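Local coordinates for cellulose biosynthesis protein BcsG (Salmonella typhimurium LT2, PDB 5OLT) that is required for cellulose biosynthesis, the part here being its extramembrane domain, a zinc-binding member of the alkaline phosphatase family, at residues C67-E75 against P287-G295; S86-S97 against P309-A320. All coordinates share one frame; numbering follows the deposited sequence.

Contact 1: residues C67-E75 against P287-G295; sequences CSLSWSDVE and PSITNVPAG. With ZN (zinc ion), chain B.
Pro293 lies against the indole of Trp71, where a capping box starts helix 71-76 beside strand 291-299 of the central sheet of this alkaline phosphatase-family domain. Trp71 keeps CG beside its own backbone N (chi1 -78°), and the two side chains run alongside each other with opposite headings; Pro293 CB sits over one face of the six-membered ring, 3.5 Å from its centroid. On the proline's CG side, Leu69 CG touches Pro293 CG at 4.0 Å. One direct backbone hydrogen bond joins the segments, Trp71 N to Asn291 O (3.0 Å), in the carbonyl plane, with 162° at the hydrogen. In the box, Ser70 OG is held between the backbone N and the carbonyl carbon (chi1 68°), which brings it to Asp73 N as acceptor. Asp73 OD2 in return takes Ser70 N from above the carboxylate plane, and Gly269 N also reaches that oxygen. Upstream, Cys67 SG binds zinc at 2.3 Å, the site being completed by Ser102, Glu266, His267 and a water. The helix begins four residues after this ligand. A water joins the segments again, accepting from Ser72 N and donating to Asn291 O and, at 2.6 Å, to Ser288 O.

Contact 2: residues S86-S97 against P309-A320; sequences SHFDILFKHFNS and PIDINQPSSYLA
Ile312 O is gripped by two donors: Lys93 N at 3.0 Å and a water that also donates to Gln314 O and accepts from His94 N. That water sits at the step where the parallel pairing of strand 90-96 and the edge strand 310-312 of the mixed sheet ends, and a single bridge, Phe95 with Ser316, follows one residue out of register. On the face carrying Ile90, Phe92 and Ile312, the Phe92 ring lies alongside Ile312 and takes Ile312 CG1 over one face, 4.1 Å from its centroid; Phe95 CD2 meets the opposite face, and Ser316 OG comes in at the edge. Ile321 and Leu324 of helix 318-328 pack there too. Phe95 swings CG anti to its N (chi1 -170°), which lays its ring over Ser317 CA and turns its edge to the face of Tyr318, a T-shaped pair with planes at 84°. Tyr318 OH donates to Ser97 O at 2.7 Å, in the carbonyl plane on a lone pair, while Ser317 OG donates to Asn96 O (2.7 Å), nearly in line with the carbonyl. From the face carrying Leu91, Asp311 OD2 meets Lys93 NZ in a long, weak salt bridge (3.4 Å). Hydroxyls therefore take over from strand amides as the chain enters helix 318-328, binding two carbonyls beyond the last bridge, whereas the charged pair probably adds little.

In the fold
From the N terminus, the chain leaves strand 60-66, passes the zinc ligand Cys67 and forms helix 71-76, then runs through helix 84-87 into strand 90-96. Some two hundred residues later it returns as helix 287-290 and strand 291-299, closing the loop of contact 1, and then as strand 310-312 and helix 318-328, closing that of contact 2. The two loops cross, since their segments alternate along the chain. They meet inside one sheet: strand 90-96 lies between antiparallel 291-299 and parallel 310-312, with Phe92 N hydrogen-bonded to Ala294 O (2.8 Å) and Asn96 OD1 hydrogen-bonded to Thr290 OG1. Contact 1 seats the helix after the metal ligand; contact 2 adds the edge strand.

Contact 1: residues C67-E75 against P287-G295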
loop_
_atom_site.group_PDB
_atom_site.type_symbol
_atom_site.label_atom_id
_atom_site.label_comp_id
_atom_site.label_asym_id
_atom_site.label_seq_id
_atom_site.Cartn_x
_atom_site.Cartn_y
_atom_site.Cartn_z
ATOM N N CYS A 67 -9.653 0.958 -0.720
ATOM C CA CYS A 67 -10.127 0.480 -2.024
ATOM C C CYS A 67 -10.386 1.664 -2.965
ATOM O O CYS A 67 -10.925 2.683 -2.536
ATOM C CB CYS A 67 -11.412 -0.349 -1.802
ATOM S SG CYS A 67 -12.149 -1.079 -3.306
ATOM N N SER A 68 -10.040 1.498 -4.252
ATOM C CA SER A 68 -10.560 2.388 -5.304
ATOM C C SER A 68 -10.093 3.847 -5.178
ATOM O O SER A 68 -10.912 4.773 -5.261
ATOM C CB SER A 68 -12.097 2.298 -5.399
ATOM O OG SER A 68 -12.485 0.963 -5.707
ATOM N N LEU A 69 -8.773 4.033 -5.057
ATOM C CA LEU A 69 -8.160 5.352 -4.930
ATOM C C LEU A 69 -6.810 5.320 -5.639
ATOM O O LEU A 69 -5.849 4.749 -5.109
ATOM C CB LEU A 69 -8.001 5.712 -3.439
ATOM C CG LEU A 69 -7.291 7.065 -3.204
ATOM C CD1 LEU A 69 -8.088 8.196 -3.810
ATOM C CD2 LEU A 69 -7.140 7.257 -1.688
ATOM N N SER A 70 -6.729 5.979 -6.791
ATOM C CA SER A 70 -5.437 6.206 -7.487
ATOM C C SER A 70 -5.177 7.696 -7.654
ATOM O O SER A 70 -6.079 8.524 -7.465
ATOM C CB SER A 70 -5.458 5.545 -8.867
ATOM O OG SER A 70 -6.392 6.239 -9.701
ATOM N N TRP A 71 -3.953 8.044 -8.041
ATOM C CA TRP A 71 -3.695 9.448 -8.358
ATOM C C TRP A 71 -4.595 9.956 -9.459
ATOM O O TRP A 71 -5.039 11.109 -9.381
ATOM C CB TRP A 71 -2.242 9.694 -8.737
ATOM C CG TRP A 71 -1.295 9.743 -7.562
ATOM C CD1 TRP A 71 -0.194 8.923 -7.350
ATOM C CD2 TRP A 71 -1.268 10.702 -6.482
ATOM N NE1 TRP A 71 0.486 9.293 -6.212
ATOM C CE2 TRP A 71 -0.153 10.370 -5.641
ATOM C CE3 TRP A 71 -2.090 11.785 -6.121
ATOM C CZ2 TRP A 71 0.165 11.112 -4.477
ATOM C CZ3 TRP A 71 -1.806 12.482 -4.938
ATOM C CH2 TRP A 71 -0.684 12.146 -4.134
ATOM N N SER A 72 -4.867 9.135 -10.493
ATOM C CA SER A 72 -5.765 9.532 -11.550
ATOM C C SER A 72 -7.162 9.877 -10.996
ATOM O O SER A 72 -7.804 10.829 -11.444
ATOM C CB SER A 72 -5.866 8.406 -12.559
ATOM O OG SER A 72 -6.721 8.771 -13.601
ATOM N N ASP A 73 -7.634 9.084 -10.032
ATOM C CA ASP A 73 -8.931 9.369 -9.438
ATOM C C ASP A 73 -8.906 10.693 -8.669
ATOM O O ASP A 73 -9.863 11.461 -8.760
ATOM C CB ASP A 73 -9.354 8.291 -8.445
ATOM C CG ASP A 73 -9.453 6.882 -9.030
ATOM O OD1 ASP A 73 -9.738 6.712 -10.244
ATOM O OD2 ASP A 73 -9.286 5.941 -8.208
ATOM N N VAL A 74 -7.815 10.940 -7.935
ATOM C CA VAL A 74 -7.691 12.193 -7.161
ATOM C C VAL A 74 -7.735 13.389 -8.136
ATOM O O VAL A 74 -8.448 14.385 -7.885
ATOM C CB VAL A 74 -6.433 12.216 -6.303
ATOM C CG1 VAL A 74 -6.311 13.559 -5.574
ATOM C CG2 VAL A 74 -6.449 11.072 -5.305
ATOM N N GLU A 75 -7.007 13.282 -9.248
ATOM C CA GLU A 75 -6.996 14.330 -10.259
ATOM C C GLU A 75 -8.404 14.527 -10.841
ATOM O O GLU A 75 -8.923 15.666 -10.889
ATOM C CB GLU A 75 -5.972 14.000 -11.352
ATOM C CG GLU A 75 -6.018 14.963 -12.533
ATOM C CD GLU A 75 -5.391 16.325 -12.240
ATOM O OE1 GLU A 75 -4.741 16.488 -11.172
ATOM O OE2 GLU A 75 -5.554 17.242 -13.088
ATOM N N PRO A 287 -1.678 1.573 -15.967
ATOM C CA PRO A 287 -0.879 2.474 -15.143
ATOM C C PRO A 287 -1.754 3.477 -14.396
ATOM O O PRO A 287 -1.490 3.761 -13.226
ATOM C CB PRO A 287 0.021 3.159 -16.170
ATOM C CG PRO A 287 0.232 2.117 -17.219
ATOM C CD PRO A 287 -1.137 1.463 -17.342
ATOM N N SER A 288 -2.790 3.986 -15.038
ATOM C CA SER A 288 -3.681 4.937 -14.380
ATOM C C SER A 288 -4.333 4.321 -13.139
ATOM O O SER A 288 -4.484 4.980 -12.085
ATOM C CB SER A 288 -4.730 5.350 -15.402
ATOM O OG SER A 288 -5.660 6.254 -14.882
ATOM N N ILE A 289 -4.747 3.058 -13.263
ATOM C CA ILE A 289 -5.451 2.387 -12.163
ATOM C C ILE A 289 -4.480 2.035 -11.027
ATOM O O ILE A 289 -4.857 2.036 -9.863
ATOM C CB ILE A 289 -6.200 1.136 -12.690
ATOM C CG1 ILE A 289 -7.363 1.636 -13.584
ATOM C CG2 ILE A 289 -6.750 0.295 -11.556
ATOM C CD1 ILE A 289 -7.983 0.555 -14.468
ATOM N N THR A 290 -3.232 1.713 -11.343
ATOM C CA THR A 290 -2.341 1.158 -10.331
ATOM C C THR A 290 -1.344 2.174 -9.737
ATOM O O THR A 290 -0.693 1.831 -8.758
ATOM C CB THR A 290 -1.545 -0.032 -10.881
ATOM O OG1 THR A 290 -0.709 0.458 -11.954
ATOM C CG2 THR A 290 -2.515 -1.106 -11.395
ATOM N N ASN A 291 -1.259 3.395 -10.271
ATOM C CA ASN A 291 -0.360 4.395 -9.644
ATOM C C ASN A 291 -1.153 5.103 -8.527
ATOM O O ASN A 291 -2.036 5.916 -8.815
ATOM C CB ASN A 291 0.100 5.381 -10.694
ATOM C CG ASN A 291 0.972 6.448 -10.099
ATOM O OD1 ASN A 291 1.646 6.202 -9.099
ATOM N ND2 ASN A 291 0.924 7.661 -10.680
ATOM N N VAL A 292 -0.873 4.733 -7.268
ATOM C CA VAL A 292 -1.716 5.115 -6.139
ATOM C C VAL A 292 -0.983 5.998 -5.141
ATOM O O VAL A 292 0.236 5.875 -4.984
ATOM C CB VAL A 292 -2.287 3.859 -5.431
ATOM C CG1 VAL A 292 -3.140 3.013 -6.386
ATOM C CG2 VAL A 292 -1.194 2.982 -4.787
ATOM N N PRO A 293 -1.734 6.873 -4.433
ATOM C CA PRO A 293 -1.093 7.760 -3.441
ATOM C C PRO A 293 -0.818 7.087 -2.121
ATOM O O PRO A 293 -1.696 6.990 -1.263
ATOM C CB PRO A 293 -2.137 8.879 -3.265
ATOM C CG PRO A 293 -3.468 8.224 -3.544
ATOM C CD PRO A 293 -3.149 7.256 -4.703
ATOM N N ALA A 294 0.411 6.651 -1.929
ATOM C CA ALA A 294 0.807 6.061 -0.673
ATOM C C ALA A 294 1.578 7.088 0.146
ATOM O O ALA A 294 2.394 7.860 -0.385
ATOM C CB ALA A 294 1.669 4.840 -0.946
ATOM N N GLY A 295 1.310 7.115 1.448
ATOM C CA GLY A 295 1.945 8.100 2.329
ATOM C C GLY A 295 2.238 7.514 3.680
ATOM O O GLY A 295 1.602 6.544 4.129
HETATM ZN ZN ZN B . -10.663 -2.678 -3.967
HETATM O O HOH W 1 2.152 6.983 -6.443
HETATM O O HOH W 2 -3.116 6.922 -11.102
HETATM O O HOH W 3 -12.572 -3.359 -5.429
#

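Contact 2: residues S86-S97 against P309-A320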
loop_
_atom_site.group_PDB
_atom_site.type_symbol
_atom_site.label_atom_id
_atom_site.label_comp_id
_atom_site.label_asym_id
_atom_site.label_seq_id
_atom_site.Cartn_x
_atom_site.Cartn_y
_atom_site.Cartn_z
ATOM N N SER A 86 -0.831 17.218 2.180
ATOM C CA SER A 86 0.232 18.010 2.738
ATOM C C SER A 86 0.587 17.593 4.164
ATOM O O SER A 86 1.602 18.077 4.693
ATOM C CB SER A 86 -0.151 19.506 2.665
ATOM O OG SER A 86 -1.156 19.794 3.610
ATOM N N HIS A 87 -0.214 16.712 4.789
ATOM C CA HIS A 87 0.001 16.365 6.163
ATOM C C HIS A 87 0.922 15.177 6.373
ATOM O O HIS A 87 1.442 14.979 7.450
ATOM C CB HIS A 87 -1.353 16.268 6.870
ATOM C CG HIS A 87 -2.068 17.591 6.925
ATOM N ND1 HIS A 87 -3.422 17.705 7.135
ATOM C CD2 HIS A 87 -1.619 18.857 6.737
ATOM C CE1 HIS A 87 -3.774 18.976 7.120
ATOM N NE2 HIS A 87 -2.702 19.695 6.854
ATOM N N PHE A 88 1.225 14.460 5.312
ATOM C CA PHE A 88 2.154 13.321 5.435
ATOM C C PHE A 88 3.591 13.755 5.658
ATOM O O PHE A 88 3.969 14.873 5.331
ATOM C CB PHE A 88 2.090 12.470 4.149
ATOM C CG PHE A 88 0.812 11.689 4.014
ATOM C CD1 PHE A 88 0.606 10.539 4.772
ATOM C CD2 PHE A 88 -0.179 12.136 3.162
ATOM C CE1 PHE A 88 -0.586 9.834 4.654
ATOM C CE2 PHE A 88 -1.401 11.455 3.045
ATOM C CZ PHE A 88 -1.601 10.305 3.793
ATOM N N ASP A 89 4.388 12.860 6.206
ATOM C CA ASP A 89 5.820 13.074 6.283
ATOM C C ASP A 89 6.507 12.615 5.024
ATOM O O ASP A 89 7.482 13.211 4.610
ATOM C CB ASP A 89 6.430 12.342 7.470
ATOM C CG ASP A 89 5.951 12.854 8.799
ATOM O OD1 ASP A 89 5.542 14.052 8.902
ATOM O OD2 ASP A 89 6.028 12.067 9.771
ATOM N N ILE A 90 5.996 11.552 4.401
ATOM C CA ILE A 90 6.572 10.925 3.216
ATOM C C ILE A 90 5.420 10.663 2.260
ATOM O O ILE A 90 4.391 10.104 2.688
ATOM C CB ILE A 90 7.261 9.601 3.594
ATOM C CG1 ILE A 90 8.390 9.815 4.602
ATOM C CG2 ILE A 90 7.743 8.884 2.322
ATOM C CD1 ILE A 90 8.870 8.514 5.246
ATOM N N LEU A 91 5.570 11.013 0.999
ATOM C CA LEU A 91 4.489 10.801 0.027
ATOM C C LEU A 91 5.081 10.216 -1.240
ATOM O O LEU A 91 5.982 10.823 -1.855
ATOM C CB LEU A 91 3.781 12.150 -0.231
ATOM C CG LEU A 91 2.575 12.153 -1.160
ATOM C CD1 LEU A 91 1.473 11.240 -0.629
ATOM C CD2 LEU A 91 2.062 13.585 -1.303
ATOM N N PHE A 92 4.576 9.047 -1.634
ATOM C CA PHE A 92 5.046 8.426 -2.879
ATOM C C PHE A 92 4.265 8.929 -4.082
ATOM O O PHE A 92 3.021 8.963 -4.060
ATOM C CB PHE A 92 4.844 6.905 -2.782
ATOM C CG PHE A 92 5.767 6.219 -1.806
ATOM C CD1 PHE A 92 5.446 6.139 -0.443
ATOM C CD2 PHE A 92 6.921 5.591 -2.252
ATOM C CE1 PHE A 92 6.281 5.490 0.461
ATOM C CE2 PHE A 92 7.767 4.924 -1.356
ATOM C CZ PHE A 92 7.452 4.857 0.014
ATOM N N LYS A 93 4.988 9.270 -5.147
ATOM C CA LYS A 93 4.415 9.774 -6.388
ATOM C C LYS A 93 4.339 8.742 -7.509
ATOM O O LYS A 93 3.605 8.911 -8.441
ATOM C CB LYS A 93 5.168 11.033 -6.850
ATOM C CG LYS A 93 5.106 12.215 -5.880
ATOM C CD LYS A 93 3.662 12.610 -5.600
ATOM C CE LYS A 93 3.554 13.825 -4.680
ATOM N NZ LYS A 93 4.042 15.051 -5.361
ATOM N N HIS A 94 5.100 7.656 -7.374
ATOM C CA HIS A 94 5.106 6.586 -8.368
ATOM C C HIS A 94 5.090 5.250 -7.646
ATOM O O HIS A 94 5.946 4.382 -7.897
ATOM C CB HIS A 94 6.295 6.743 -9.350
ATOM C CG HIS A 94 6.149 7.948 -10.209
ATOM N ND1 HIS A 94 5.235 7.997 -11.244
ATOM C CD2 HIS A 94 6.727 9.166 -10.151
ATOM C CE1 HIS A 94 5.284 9.189 -11.809
ATOM N NE2 HIS A 94 6.159 9.925 -11.147
ATOM N N PHE A 95 4.085 5.067 -6.784
ATOM C CA PHE A 95 3.867 3.808 -6.071
ATOM C C PHE A 95 2.900 2.966 -6.886
ATOM O O PHE A 95 1.800 3.413 -7.192
ATOM C CB PHE A 95 3.253 4.099 -4.689
ATOM C CG PHE A 95 3.211 2.903 -3.802
ATOM C CD1 PHE A 95 2.193 1.913 -3.947
ATOM C CD2 PHE A 95 4.197 2.716 -2.840
ATOM C CE1 PHE A 95 2.170 0.806 -3.113
ATOM C CE2 PHE A 95 4.137 1.634 -1.988
ATOM C CZ PHE A 95 3.149 0.669 -2.128
ATOM N N ASN A 96 3.334 1.749 -7.232
ATOM C CA ASN A 96 2.501 0.865 -8.049
ATOM C C ASN A 96 1.837 -0.184 -7.189
ATOM O O ASN A 96 2.484 -0.898 -6.440
ATOM C CB ASN A 96 3.382 0.183 -9.093
ATOM C CG ASN A 96 2.562 -0.578 -10.101
ATOM O OD1 ASN A 96 1.760 0.039 -10.821
ATOM N ND2 ASN A 96 2.735 -1.905 -10.161
ATOM N N SER A 97 0.513 -0.305 -7.329
ATOM C CA SER A 97 -0.226 -1.248 -6.478
ATOM C C SER A 97 -0.126 -2.713 -6.944
ATOM O O SER A 97 -0.487 -3.612 -6.188
ATOM C CB SER A 97 -1.710 -0.869 -6.390
ATOM O OG SER A 97 -2.330 -1.089 -7.634
ATOM N N PRO A 309 5.534 17.293 2.789
ATOM C CA PRO A 309 6.014 15.915 2.784
ATOM C C PRO A 309 7.261 15.751 1.921
ATOM O O PRO A 309 7.459 16.470 0.940
ATOM C CB PRO A 309 4.876 15.138 2.102
ATOM C CG PRO A 309 3.684 16.037 2.224
ATOM C CD PRO A 309 4.157 17.430 2.268
ATOM N N ILE A 310 8.082 14.778 2.287
ATOM C CA ILE A 310 9.184 14.356 1.425
ATOM C C ILE A 310 8.611 13.505 0.294
ATOM O O ILE A 310 8.012 12.458 0.569
ATOM C CB ILE A 310 10.209 13.565 2.248
ATOM C CG1 ILE A 310 10.806 14.456 3.367
ATOM C CG2 ILE A 310 11.296 13.016 1.336
ATOM C CD1 ILE A 310 11.491 13.610 4.425
ATOM N N ASP A 311 8.763 13.940 -0.942
ATOM C CA ASP A 311 8.279 13.152 -2.070
ATOM C C ASP A 311 9.255 12.048 -2.402
ATOM O O ASP A 311 10.466 12.258 -2.471
ATOM C CB ASP A 311 8.109 14.007 -3.309
ATOM C CG ASP A 311 6.960 14.961 -3.214
ATOM O OD1 ASP A 311 6.029 14.766 -2.390
ATOM O OD2 ASP A 311 7.010 15.952 -3.980
ATOM N N ILE A 312 8.715 10.854 -2.622
ATOM C CA ILE A 312 9.523 9.734 -3.112
ATOM C C ILE A 312 9.097 9.604 -4.569
ATOM O O ILE A 312 7.948 9.211 -4.879
ATOM C CB ILE A 312 9.238 8.404 -2.361
ATOM C CG1 ILE A 312 9.421 8.536 -0.853
ATOM C CG2 ILE A 312 10.106 7.269 -2.918
ATOM C CD1 ILE A 312 10.784 9.004 -0.392
ATOM N N ASN A 313 9.997 9.938 -5.478
ATOM C CA ASN A 313 9.662 9.960 -6.904
ATOM C C ASN A 313 10.018 8.698 -7.675
ATOM O O ASN A 313 9.448 8.463 -8.743
ATOM C CB ASN A 313 10.324 11.163 -7.576
ATOM C CG ASN A 313 9.855 12.488 -6.976
ATOM O OD1 ASN A 313 10.662 13.316 -6.541
ATOM N ND2 ASN A 313 8.586 12.688 -6.980
ATOM N N GLN A 314 10.898 7.881 -7.113
ATOM C CA GLN A 314 11.356 6.667 -7.804
ATOM C C GLN A 314 10.253 5.610 -7.843
ATOM O O GLN A 314 9.399 5.561 -6.936
ATOM C CB GLN A 314 12.595 6.111 -7.101
ATOM C CG GLN A 314 13.753 7.106 -7.061
ATOM C CD GLN A 314 13.799 7.999 -5.810
ATOM O OE1 GLN A 314 12.865 8.055 -4.971
ATOM N NE2 GLN A 314 14.921 8.704 -5.669
ATOM N N PRO A 315 10.251 4.761 -8.885
ATOM C CA PRO A 315 9.205 3.708 -8.958
ATOM C C PRO A 315 9.285 2.816 -7.714
ATOM O O PRO A 315 10.366 2.302 -7.387
ATOM C CB PRO A 315 9.601 2.908 -10.202
ATOM C CG PRO A 315 10.351 3.871 -11.036
ATOM C CD PRO A 315 11.114 4.747 -10.091
ATOM N N SER A 316 8.170 2.667 -6.998
ATOM C CA SER A 316 8.148 1.999 -5.708
ATOM C C SER A 316 6.949 1.075 -5.625
ATOM O O SER A 316 5.988 1.183 -6.415
ATOM C CB SER A 316 7.989 3.054 -4.606
ATOM O OG SER A 316 9.075 3.983 -4.625
ATOM N N SER A 317 6.989 0.195 -4.650
ATOM C CA SER A 317 5.808 -0.603 -4.333
ATOM C C SER A 317 5.914 -1.074 -2.884
ATOM O O SER A 317 6.630 -0.431 -2.065
ATOM C CB SER A 317 5.672 -1.788 -5.337
ATOM O OG SER A 317 4.378 -2.372 -5.212
ATOM N N TYR A 318 5.229 -2.181 -2.550
ATOM C CA TYR A 318 5.092 -2.600 -1.147
ATOM C C TYR A 318 6.411 -2.817 -0.428
ATOM O O TYR A 318 6.493 -2.583 0.794
ATOM C CB TYR A 318 4.240 -3.855 -1.052
ATOM C CG TYR A 318 2.893 -3.652 -1.703
ATOM C CD1 TYR A 318 1.928 -2.832 -1.105
ATOM C CD2 TYR A 318 2.605 -4.219 -2.951
ATOM C CE1 TYR A 318 0.693 -2.603 -1.717
ATOM C CE2 TYR A 318 1.384 -4.001 -3.581
ATOM C CZ TYR A 318 0.416 -3.215 -2.954
ATOM O OH TYR A 318 -0.795 -2.965 -3.577
ATOM N N LEU A 319 7.439 -3.276 -1.143
ATOM C CA LEU A 319 8.711 -3.546 -0.480
ATOM C C LEU A 319 9.252 -2.280 0.199
ATOM O O LEU A 319 9.866 -2.375 1.280
ATOM C CB LEU A 319 9.742 -4.132 -1.458
ATOM C CG LEU A 319 11.002 -4.741 -0.838
ATOM C CD1 LEU A 319 10.664 -5.970 0.012
ATOM C CD2 LEU A 319 11.989 -5.086 -1.943
ATOM N N ALA A 320 9.020 -1.107 -0.409
ATOM C CA ALA A 320 9.475 0.157 0.205
ATOM C C ALA A 320 8.736 0.467 1.512
ATOM O O ALA A 320 9.340 1.085 2.418
ATOM C CB ALA A 320 9.328 1.315 -0.769
HETATM O O HOH W 4 7.168 6.659 -5.637
#